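Long-range contacts in ferric vibriobactin ABC transporter, periplasmic ferric vibriobactin-binding protein (Vibrio cholerae, PDB 3R5S), which probably binds ferric vibriobactin in the periplasm and hands it to an ABC transporter for iron uptake: residues 18-23 against 110-115; 24-29 against 40-45; 184-189 against 211-216; 231-236 against 266-271. All coordinates share one frame; numbering follows the deposited sequence.

Contact 1 (18-23 against 110-115); sequences TIPSQP and IAPTIL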
# COMPACT_ATOMS: atom_id res chain seq x y z
N THR A 18 -21.50 12.83 -10.24
CA THR A 18 -22.76 12.43 -9.64
C THR A 18 -22.97 10.95 -9.88
O THR A 18 -22.82 10.46 -11.00
CB THR A 18 -23.92 13.26 -10.22
OG1 THR A 18 -23.70 14.64 -9.93
CG2 THR A 18 -25.26 12.82 -9.62
N ILE A 19 -23.29 10.22 -8.83
CA ILE A 19 -23.49 8.78 -8.95
C ILE A 19 -24.96 8.56 -8.69
O ILE A 19 -25.43 8.78 -7.58
CB ILE A 19 -22.61 8.01 -7.95
CG1 ILE A 19 -21.14 8.36 -8.17
CG2 ILE A 19 -22.81 6.51 -8.09
CD1 ILE A 19 -20.20 7.92 -7.06
N PRO A 20 -25.71 8.15 -9.73
CA PRO A 20 -27.18 8.09 -9.69
C PRO A 20 -27.74 7.05 -8.74
O PRO A 20 -28.82 7.26 -8.18
CB PRO A 20 -27.56 7.73 -11.13
CG PRO A 20 -26.36 6.97 -11.64
CD PRO A 20 -25.18 7.69 -11.03
N SER A 21 -27.02 5.94 -8.55
CA SER A 21 -27.50 4.85 -7.69
C SER A 21 -26.30 4.05 -7.18
O SER A 21 -25.23 4.14 -7.76
CB SER A 21 -28.42 3.95 -8.49
OG SER A 21 -27.78 3.56 -9.69
N GLN A 22 -26.48 3.26 -6.11
CA GLN A 22 -25.38 2.49 -5.54
C GLN A 22 -24.76 1.56 -6.58
O GLN A 22 -25.45 0.73 -7.16
CB GLN A 22 -25.82 1.68 -4.32
CG GLN A 22 -24.66 1.00 -3.60
CD GLN A 22 -25.08 0.18 -2.40
OE1 GLN A 22 -26.19 -0.37 -2.35
NE2 GLN A 22 -24.21 0.10 -1.40
N PRO A 23 -23.45 1.71 -6.83
CA PRO A 23 -22.75 0.89 -7.81
C PRO A 23 -22.67 -0.57 -7.38
O PRO A 23 -22.27 -0.88 -6.25
CB PRO A 23 -21.32 1.46 -7.82
CG PRO A 23 -21.39 2.75 -7.11
CD PRO A 23 -22.59 2.73 -6.22
N ILE A 110 -19.13 6.37 -20.67
CA ILE A 110 -19.55 4.99 -20.46
C ILE A 110 -20.31 4.81 -19.15
O ILE A 110 -21.38 4.19 -19.12
CB ILE A 110 -18.35 4.03 -20.50
CG1 ILE A 110 -17.71 4.07 -21.89
CG2 ILE A 110 -18.79 2.60 -20.13
CD1 ILE A 110 -16.32 3.47 -21.95
N ALA A 111 -19.76 5.36 -18.06
CA ALA A 111 -20.40 5.25 -16.74
C ALA A 111 -19.85 6.32 -15.80
O ALA A 111 -18.84 6.94 -16.10
CB ALA A 111 -20.16 3.87 -16.14
N PRO A 112 -20.53 6.55 -14.66
CA PRO A 112 -19.98 7.52 -13.71
C PRO A 112 -18.53 7.17 -13.38
O PRO A 112 -18.24 6.04 -12.96
CB PRO A 112 -20.87 7.33 -12.48
CG PRO A 112 -22.18 6.95 -13.07
CD PRO A 112 -21.85 6.06 -14.23
N THR A 113 -17.65 8.15 -13.56
CA THR A 113 -16.22 7.94 -13.41
C THR A 113 -15.67 8.86 -12.32
O THR A 113 -15.88 10.07 -12.37
CB THR A 113 -15.52 8.23 -14.75
OG1 THR A 113 -16.07 7.34 -15.74
CG2 THR A 113 -14.03 8.01 -14.63
N ILE A 114 -14.99 8.27 -11.34
CA ILE A 114 -14.45 9.05 -10.23
C ILE A 114 -12.93 9.02 -10.25
O ILE A 114 -12.32 8.09 -10.78
CB ILE A 114 -14.96 8.57 -8.84
CG1 ILE A 114 -14.53 7.12 -8.58
CG2 ILE A 114 -16.48 8.75 -8.74
CD1 ILE A 114 -14.74 6.64 -7.13
N LEU A 115 -12.34 10.03 -9.64
CA LEU A 115 -10.90 10.23 -9.67
C LEU A 115 -10.39 10.26 -8.25
O LEU A 115 -10.78 11.12 -7.47
CB LEU A 115 -10.60 11.56 -10.34
CG LEU A 115 -9.13 11.93 -10.51
CD1 LEU A 115 -8.39 10.81 -11.23
CD2 LEU A 115 -9.03 13.23 -11.29

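Contact 2 (24-29 against 40-45); sequences KRILST and IDAPVI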
# COMPACT_ATOMS: atom_id res chain seq x y z
N LYS A 24 -23.03 -1.47 -8.29
CA LYS A 24 -22.89 -2.89 -8.04
C LYS A 24 -21.98 -3.56 -9.07
O LYS A 24 -21.76 -4.76 -9.03
CB LYS A 24 -24.27 -3.57 -8.06
CG LYS A 24 -25.21 -3.10 -6.96
CD LYS A 24 -24.65 -3.41 -5.58
CE LYS A 24 -25.65 -3.06 -4.50
NZ LYS A 24 -25.24 -3.65 -3.20
N ARG A 25 -21.45 -2.76 -10.00
CA ARG A 25 -20.56 -3.27 -11.04
C ARG A 25 -19.38 -2.31 -11.21
O ARG A 25 -19.32 -1.53 -12.16
CB ARG A 25 -21.31 -3.47 -12.36
CG ARG A 25 -22.33 -4.60 -12.34
CD ARG A 25 -23.00 -4.80 -13.70
NE ARG A 25 -22.07 -5.25 -14.73
CZ ARG A 25 -21.69 -6.52 -14.90
NH1 ARG A 25 -22.14 -7.47 -14.09
NH2 ARG A 25 -20.84 -6.84 -15.87
N ILE A 26 -18.48 -2.34 -10.25
CA ILE A 26 -17.36 -1.41 -10.21
C ILE A 26 -16.21 -1.91 -11.07
O ILE A 26 -15.75 -3.03 -10.92
CB ILE A 26 -16.89 -1.22 -8.76
CG1 ILE A 26 -18.08 -0.74 -7.91
CG2 ILE A 26 -15.70 -0.26 -8.68
CD1 ILE A 26 -17.81 -0.76 -6.44
N LEU A 27 -15.74 -1.07 -11.99
CA LEU A 27 -14.54 -1.39 -12.74
C LEU A 27 -13.39 -0.46 -12.32
O LEU A 27 -13.55 0.76 -12.33
CB LEU A 27 -14.82 -1.32 -14.24
CG LEU A 27 -13.66 -1.59 -15.20
CD1 LEU A 27 -14.16 -2.20 -16.50
CD2 LEU A 27 -12.89 -0.30 -15.46
N SER A 28 -12.25 -1.03 -11.93
CA SER A 28 -11.08 -0.20 -11.61
C SER A 28 -10.10 -0.10 -12.77
O SER A 28 -9.67 -1.12 -13.33
CB SER A 28 -10.36 -0.72 -10.37
OG SER A 28 -9.14 -0.01 -10.21
N THR A 29 -9.73 1.13 -13.12
CA THR A 29 -8.74 1.40 -14.16
C THR A 29 -7.34 1.53 -13.56
O THR A 29 -6.37 1.78 -14.28
CB THR A 29 -9.05 2.71 -14.94
OG1 THR A 29 -8.93 3.84 -14.07
CG2 THR A 29 -10.45 2.66 -15.56
N ILE A 40 -12.50 -3.18 1.32
CA ILE A 40 -13.80 -2.84 1.89
C ILE A 40 -14.92 -3.67 1.29
O ILE A 40 -16.10 -3.37 1.47
CB ILE A 40 -14.12 -1.32 1.79
CG1 ILE A 40 -14.33 -0.89 0.33
CG2 ILE A 40 -13.04 -0.52 2.49
CD1 ILE A 40 -14.84 0.57 0.17
N ASP A 41 -14.53 -4.72 0.57
CA ASP A 41 -15.47 -5.66 -0.03
C ASP A 41 -16.41 -4.98 -1.00
O ASP A 41 -17.59 -5.33 -1.08
CB ASP A 41 -16.28 -6.39 1.05
CG ASP A 41 -15.42 -7.26 1.94
OD1 ASP A 41 -14.29 -7.59 1.53
OD2 ASP A 41 -15.87 -7.61 3.06
N ALA A 42 -15.90 -4.02 -1.76
CA ALA A 42 -16.69 -3.39 -2.81
C ALA A 42 -16.91 -4.36 -3.95
O ALA A 42 -16.05 -5.22 -4.21
CB ALA A 42 -16.02 -2.12 -3.30
N PRO A 43 -18.05 -4.25 -4.64
CA PRO A 43 -18.38 -5.11 -5.79
C PRO A 43 -17.58 -4.76 -7.05
O PRO A 43 -18.11 -4.21 -8.02
CB PRO A 43 -19.88 -4.86 -5.99
CG PRO A 43 -20.13 -3.49 -5.45
CD PRO A 43 -19.16 -3.34 -4.28
N VAL A 44 -16.29 -5.10 -7.02
CA VAL A 44 -15.40 -4.91 -8.16
C VAL A 44 -15.51 -6.09 -9.11
O VAL A 44 -15.27 -7.24 -8.73
CB VAL A 44 -13.94 -4.78 -7.71
CG1 VAL A 44 -13.02 -4.54 -8.91
CG2 VAL A 44 -13.80 -3.64 -6.72
N ILE A 45 -15.87 -5.82 -10.36
CA ILE A 45 -16.09 -6.87 -11.35
C ILE A 45 -14.88 -7.04 -12.26
O ILE A 45 -14.71 -8.10 -12.87
CB ILE A 45 -17.31 -6.58 -12.21
CG1 ILE A 45 -17.11 -5.26 -12.95
CG2 ILE A 45 -18.57 -6.55 -11.35
CD1 ILE A 45 -17.97 -5.08 -14.17

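Contact 3 (184-189 against 211-216); sequences SAHAQL and HRDFLR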
# COMPACT_ATOMS: atom_id res chain seq x y z
N SER A 184 5.47 8.64 6.55
CA SER A 184 5.20 7.57 5.60
C SER A 184 4.20 6.59 6.19
O SER A 184 4.10 6.44 7.41
CB SER A 184 6.48 6.83 5.25
OG SER A 184 7.01 6.16 6.39
N ALA A 185 3.47 5.91 5.31
CA ALA A 185 2.61 4.82 5.72
C ALA A 185 3.42 3.73 6.44
O ALA A 185 2.93 3.11 7.39
CB ALA A 185 1.87 4.26 4.51
N HIS A 186 4.66 3.50 6.00
CA HIS A 186 5.47 2.44 6.61
C HIS A 186 5.83 2.79 8.04
O HIS A 186 5.71 1.95 8.94
CB HIS A 186 6.77 2.23 5.82
CG HIS A 186 6.55 1.96 4.37
ND1 HIS A 186 6.11 2.94 3.50
CD2 HIS A 186 6.67 0.83 3.64
CE1 HIS A 186 5.98 2.42 2.30
NE2 HIS A 186 6.31 1.14 2.35
N ALA A 187 6.27 4.02 8.25
CA ALA A 187 6.63 4.46 9.58
C ALA A 187 5.42 4.43 10.53
O ALA A 187 5.53 4.00 11.68
CB ALA A 187 7.29 5.85 9.55
N GLN A 188 4.26 4.88 10.05
CA GLN A 188 3.06 4.88 10.89
C GLN A 188 2.65 3.47 11.31
O GLN A 188 2.26 3.24 12.46
CB GLN A 188 1.89 5.54 10.16
CG GLN A 188 2.07 7.00 9.80
CD GLN A 188 0.85 7.56 9.06
OE1 GLN A 188 -0.27 7.50 9.57
NE2 GLN A 188 1.06 8.07 7.84
N LEU A 189 2.73 2.55 10.36
CA LEU A 189 2.38 1.16 10.60
C LEU A 189 3.30 0.54 11.66
O LEU A 189 2.83 -0.07 12.60
CB LEU A 189 2.53 0.36 9.30
CG LEU A 189 2.30 -1.15 9.41
CD1 LEU A 189 0.83 -1.47 9.73
CD2 LEU A 189 2.70 -1.81 8.10
N HIS A 211 8.57 11.94 -2.69
CA HIS A 211 7.45 11.04 -2.41
C HIS A 211 7.01 11.18 -0.97
O HIS A 211 7.79 11.60 -0.12
CB HIS A 211 7.85 9.59 -2.65
CG HIS A 211 8.18 9.27 -4.07
ND1 HIS A 211 7.23 9.25 -5.07
CD2 HIS A 211 9.36 8.96 -4.67
CE1 HIS A 211 7.81 8.95 -6.22
NE2 HIS A 211 9.10 8.77 -6.00
N ARG A 212 5.76 10.81 -0.69
CA ARG A 212 5.25 10.88 0.66
C ARG A 212 5.95 9.87 1.59
O ARG A 212 6.23 10.17 2.75
CB ARG A 212 3.72 10.67 0.68
CG ARG A 212 3.11 10.67 2.07
CD ARG A 212 1.57 10.61 2.03
NE ARG A 212 0.98 10.91 3.34
CZ ARG A 212 0.62 9.98 4.23
NH1 ARG A 212 0.80 8.69 3.97
NH2 ARG A 212 0.09 10.35 5.40
N ASP A 213 6.26 8.69 1.06
CA ASP A 213 6.76 7.61 1.90
C ASP A 213 8.29 7.60 2.09
O ASP A 213 8.79 7.26 3.17
CB ASP A 213 6.33 6.24 1.35
CG ASP A 213 4.86 5.94 1.59
OD1 ASP A 213 4.26 6.53 2.52
OD2 ASP A 213 4.31 5.09 0.86
N PHE A 214 9.02 7.97 1.05
CA PHE A 214 10.47 7.77 1.06
C PHE A 214 11.27 9.01 0.73
O PHE A 214 10.98 9.73 -0.23
CB PHE A 214 10.87 6.62 0.12
CG PHE A 214 10.37 5.29 0.58
CD1 PHE A 214 11.03 4.60 1.59
CD2 PHE A 214 9.23 4.73 0.03
CE1 PHE A 214 10.56 3.37 2.03
CE2 PHE A 214 8.76 3.50 0.45
CZ PHE A 214 9.42 2.82 1.46
N LEU A 215 12.30 9.24 1.53
CA LEU A 215 13.29 10.25 1.20
C LEU A 215 14.34 9.56 0.35
O LEU A 215 14.96 8.59 0.78
CB LEU A 215 13.95 10.79 2.46
CG LEU A 215 14.91 11.95 2.20
CD1 LEU A 215 14.13 13.23 1.92
CD2 LEU A 215 15.85 12.14 3.38
N ARG A 216 14.54 10.06 -0.87
CA ARG A 216 15.54 9.49 -1.76
C ARG A 216 16.90 10.13 -1.47
O ARG A 216 17.00 11.35 -1.29
CB ARG A 216 15.11 9.66 -3.22
CG ARG A 216 13.74 9.04 -3.50
CD ARG A 216 13.37 9.09 -4.98
NE ARG A 216 14.17 8.14 -5.76
CZ ARG A 216 14.87 8.47 -6.84
NH1 ARG A 216 14.87 9.72 -7.28
NH2 ARG A 216 15.56 7.54 -7.49

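Contact 4 (231-236 against 266-271); sequences FLITMT and NSFRID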
# COMPACT_ATOMS: atom_id res chain seq x y z
N PHE A 231 14.81 -2.45 8.87
CA PHE A 231 13.81 -3.15 8.07
C PHE A 231 13.94 -2.75 6.62
O PHE A 231 13.97 -1.57 6.30
CB PHE A 231 12.40 -2.83 8.57
CG PHE A 231 12.07 -3.45 9.90
CD1 PHE A 231 11.76 -4.81 9.98
CD2 PHE A 231 12.08 -2.69 11.05
CE1 PHE A 231 11.45 -5.39 11.21
CE2 PHE A 231 11.77 -3.27 12.28
CZ PHE A 231 11.46 -4.62 12.36
N LEU A 232 14.02 -3.75 5.73
CA LEU A 232 14.30 -3.51 4.32
C LEU A 232 13.07 -3.64 3.43
O LEU A 232 12.41 -4.68 3.41
CB LEU A 232 15.41 -4.46 3.84
CG LEU A 232 16.77 -4.27 4.53
CD1 LEU A 232 17.71 -5.41 4.20
CD2 LEU A 232 17.38 -2.94 4.10
N ILE A 233 12.78 -2.57 2.71
CA ILE A 233 11.65 -2.49 1.79
C ILE A 233 11.79 -3.46 0.62
O ILE A 233 12.87 -3.63 0.08
CB ILE A 233 11.52 -1.04 1.22
CG1 ILE A 233 11.11 -0.07 2.33
CG2 ILE A 233 10.56 -0.98 0.06
CD1 ILE A 233 9.94 -0.55 3.16
N THR A 234 10.68 -4.10 0.25
CA THR A 234 10.60 -4.95 -0.94
C THR A 234 11.63 -6.08 -0.95
O THR A 234 12.09 -6.49 -2.01
CB THR A 234 10.71 -4.08 -2.23
OG1 THR A 234 9.80 -2.98 -2.16
CG2 THR A 234 10.38 -4.90 -3.48
N MSE A 235 11.99 -6.57 0.23
CA MSE A 235 13.03 -7.59 0.33
C MSE A 235 12.63 -8.73 1.28
O MSE A 235 12.05 -8.51 2.34
CB MSE A 235 14.36 -7.00 0.81
CG MSE A 235 15.18 -6.27 -0.26
SE MSE A 235 16.90 -5.92 0.25
CE MSE A 235 17.55 -5.46 -1.33
N THR A 236 12.97 -9.95 0.87
CA THR A 236 12.94 -11.12 1.74
C THR A 236 14.24 -11.16 2.53
O THR A 236 15.21 -10.48 2.18
CB THR A 236 12.88 -12.40 0.91
OG1 THR A 236 14.07 -12.50 0.11
CG2 THR A 236 11.66 -12.40 -0.00
N ASN A 266 6.24 -7.50 -0.92
CA ASN A 266 5.13 -6.63 -1.31
C ASN A 266 5.06 -5.33 -0.51
O ASN A 266 4.05 -4.64 -0.52
CB ASN A 266 3.80 -7.38 -1.18
CG ASN A 266 3.76 -8.65 -2.01
OD1 ASN A 266 4.30 -8.71 -3.11
ND2 ASN A 266 3.09 -9.68 -1.49
N SER A 267 6.17 -4.98 0.15
CA SER A 267 6.17 -3.87 1.11
C SER A 267 6.54 -2.48 0.54
O SER A 267 6.68 -1.51 1.30
CB SER A 267 7.06 -4.21 2.31
OG SER A 267 8.42 -4.33 1.91
N PHE A 268 6.68 -2.37 -0.78
CA PHE A 268 6.92 -1.04 -1.35
C PHE A 268 5.82 -0.06 -0.96
O PHE A 268 6.09 1.07 -0.54
CB PHE A 268 7.04 -1.09 -2.87
CG PHE A 268 7.32 0.25 -3.49
CD1 PHE A 268 8.59 0.81 -3.42
CD2 PHE A 268 6.32 0.97 -4.12
CE1 PHE A 268 8.85 2.05 -3.97
CE2 PHE A 268 6.58 2.21 -4.67
CZ PHE A 268 7.85 2.75 -4.59
N ARG A 269 4.58 -0.50 -1.12
CA ARG A 269 3.42 0.36 -0.87
C ARG A 269 2.54 -0.30 0.18
O ARG A 269 2.37 -1.52 0.17
CB ARG A 269 2.61 0.52 -2.17
CG ARG A 269 1.89 1.86 -2.31
CD ARG A 269 2.88 2.94 -2.75
NE ARG A 269 2.32 4.28 -2.98
CZ ARG A 269 1.22 4.79 -2.42
NH1 ARG A 269 0.86 6.03 -2.73
NH2 ARG A 269 0.46 4.11 -1.56
N ILE A 270 2.00 0.50 1.10
CA ILE A 270 1.15 -0.07 2.14
C ILE A 270 -0.32 -0.01 1.78
O ILE A 270 -0.88 1.08 1.58
CB ILE A 270 1.34 0.62 3.49
CG1 ILE A 270 2.83 0.71 3.86
CG2 ILE A 270 0.54 -0.10 4.57
CD1 ILE A 270 3.54 -0.62 4.07
N ASP A 271 -0.95 -1.18 1.68
CA ASP A 271 -2.39 -1.28 1.68
C ASP A 271 -2.78 -2.31 2.73
O ASP A 271 -1.92 -2.81 3.46
CB ASP A 271 -2.94 -1.60 0.27
CG ASP A 271 -2.45 -2.94 -0.28
OD1 ASP A 271 -2.32 -3.91 0.50
OD2 ASP A 271 -2.25 -3.03 -1.50
O HOH W 1 6.83 -4.30 -2.95

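Contact 1 (18-23 against 110-115)
Pro20 and Pro112 meet through their rings. The CD of Pro20 comes 3.7 Å from CG of Pro112, and the two side chains run across each other at a slant rather than lying flat face to face. The CB of Pro112 also faces the backbone of the other segment, 4.0 Å from O of Thr18. One proline thus packs on the ring of Pro20 and on the end of the strand before it. A second apolar touch lies further along, where CD1 of Ile19 reaches CG2 of Ile114 at 4.2 Å. Ile19 has CG1 anti to its carbonyl carbon (chi1 -58°), and its CG1 to CD1 arm continues stretched out. That puts the methyl at the end of the arm against Ile114, while CG1 itself passes CB of Pro112 at 4.4 Å. On Ile114 it is the CG2 branch that does the touching. Residues 18-19 end the small antiparallel hairpin of strands 7-10 and 16-19. Residues 113-115 belong to an outermost strand of the five-stranded parallel sheet of the N-terminal lobe. The hairpin therefore packs against the margin of that sheet. Phe9 of the hairpin touches both Ile19 and Ile114 and extends the apolar patch. Polar links come from neighbouring residues: Thr17 OG1 bonds to O of Thr113, and Asn11 OD1 accepts from N of Leu115. At the start of the strand, OG1 of Thr113 donates to O of Ala111 at 2.8 Å, tilted 31° from the carbonyl plane, and bridges the residues before and after Pro112.

Contact 2 (24-29 against 40-45)
Ile26 and Val44 form a parallel bridge, with their CA atoms 4.5 Å apart. Two backbone bonds flank Val44. N of Ile26 donates to O of Pro43 at 2.9 Å, and N of Ile45 donates to O of Ile26 at 2.8 Å. CA of Val44 also approaches O of Ile26 at 3.4 Å, a CA-H...O contact. Pro43 sits at the centre of an inverse gamma turn, in which N of Val44 bonds to O of Ala42.

Ile26 leads the apolar packing. Its CG1 is anti to the carbonyl carbon (chi1 -57°), which carries CD1 toward the preceding residues of the other segment. There CD1 lies 3.6 Å from CD of Pro43 and 3.9 Å from CB of Ala42. The CG2 branch meets CG2 of Val44 more loosely. Leu37 of the connecting helix touches Ile26, Ala42 and Val44 and covers this face. Elsewhere, CB of Pro43 rests on O of Lys24. CG1 of Ile45 lies 3.3 Å from O of Ile26, the carbonyl that already takes N of Ile45. CD1 of Ile45 lies over one face of the Arg25 guanidinium, 3.8 Å from NH2 of Arg25. Arg25 bends at chi3 (66°), and its polar end is bonded to O of Glu85 through NH2 and to O of Gln86 through NE. Two carbonyls outside the contact thus hold the guanidinium.

Helix 31-39 ends in a Schellman motif at Asp41, whose OD1 forms a salt bridge with Arg66. Strand 26-28, this helix and strand 44-49 make a classical beta-alpha-beta crossover, the first in the Rossmann-like parallel sheet of the N-terminal lobe.

Contact 3 (184-189 against 211-216)
Asp213 OD1 accepts from N of Ala185 at 3.0 Å, with an N-H...O angle of 161°. The donor lies above the carboxylate plane, 42° out of it. Ser184, just before, is the N-cap of helix 185-192. Its OG takes the N-H of Ala187 at 2.9 Å and is also bonded to O of Lys181. CB of Ser184 packs closely on O of Asp213, at 3.1 Å.

His186 meets Asp213 at its edge and Phe214 over one face. The other carboxylate oxygen, OD2, sits at the edge of the imidazole, 3.5 Å from CE1 of His186, and the ring and carboxylate planes are almost perpendicular. Phe214 brings its CZ over the imidazole, toward the rim, with the two ring planes inclined at 56°. His186 NE2 is bonded to O of Ser267. ND1 is buried without a partner.

Arg212 is stretched from CG to NE and reaches the side chain of Gln188. NH2 of Arg212 lies 3.5 Å from NE2 of Gln188. These are two donors and do not bond. Gln188 NE2 is instead bonded to O of Gln183.

The helix start is thus served by a serine cap and by a carboxylate that takes a first-turn N-H. The partial positive charge of a helix start would probably favour an ionised Asp213. The bond from NE2 to a carbonyl suggests that the proton of a neutral His186 would sit on NE2.

Contact 4 (231-236 against 266-271)
Residues 232-235 form a type II beta turn, and the loop 266-271 passes beside it, with CA of Thr234 5.0 Å from CA of Ser267. The one direct hydrogen bond between the segments runs from N of Thr234 to OG of Ser267. It is 2.8 Å long and fairly straight, with an N-H...O angle of 163°. Ser267 OG stands between its own backbone N and carbonyl carbon (chi1 65°). From there it can take the N-H of Thr234 and also bond to O of Gly264.

Thr234 and Phe268 lie side by side and point the same way. OG1 of Thr234 approaches CB of Phe268 at 3.4 Å and is near the plane of the phenyl ring, at its edge. A water connects the same two residues: it accepts from N of Phe268 at 2.9 Å and makes a weak bond with OG1 of Thr234. Ile233 supplies the apolar part. Its CG2 meets CA of Phe268 at 3.9 Å, and its CD1 lies equally far from O of Ser267.

The loop ends at Asp271, the N-cap of helix 272-286. It also turns toward the other lobe, where NH1 of Arg269 is bonded to O of Tyr118 and where Asn266 and Asp271 touch Gln58.

The buried hydroxyl of Ser267 is used as both acceptor and donor, since its bond to the Gly264 carbonyl must spend its proton. It thereby links the turn, the loop and the chain leading into that loop, while the water satisfies the N-H of Phe268.

The contacts fall into two pairs. Contacts 1 and 2 lie in the N-terminal lobe with centres about 12 Å apart, and contact 2 is nested within the chain loop closed by contact 1. They touch where O of Pro23 meets CG of Pro43 at 3.5 Å. Contacts 3 and 4 lie in the other lobe, with centres about 11 Å apart. His186 links them through its probable bond to Ser267, and its CD2 packs on CD1 of Ile270 at 3.5 Å. Phe214 also packs on Ile233. Between the pairs the nearest atoms, those of contacts 2 and 4, are about 10 Å apart. As in related binding proteins, the siderophore probably binds between the lobes, and loop 266-271 faces that boundary.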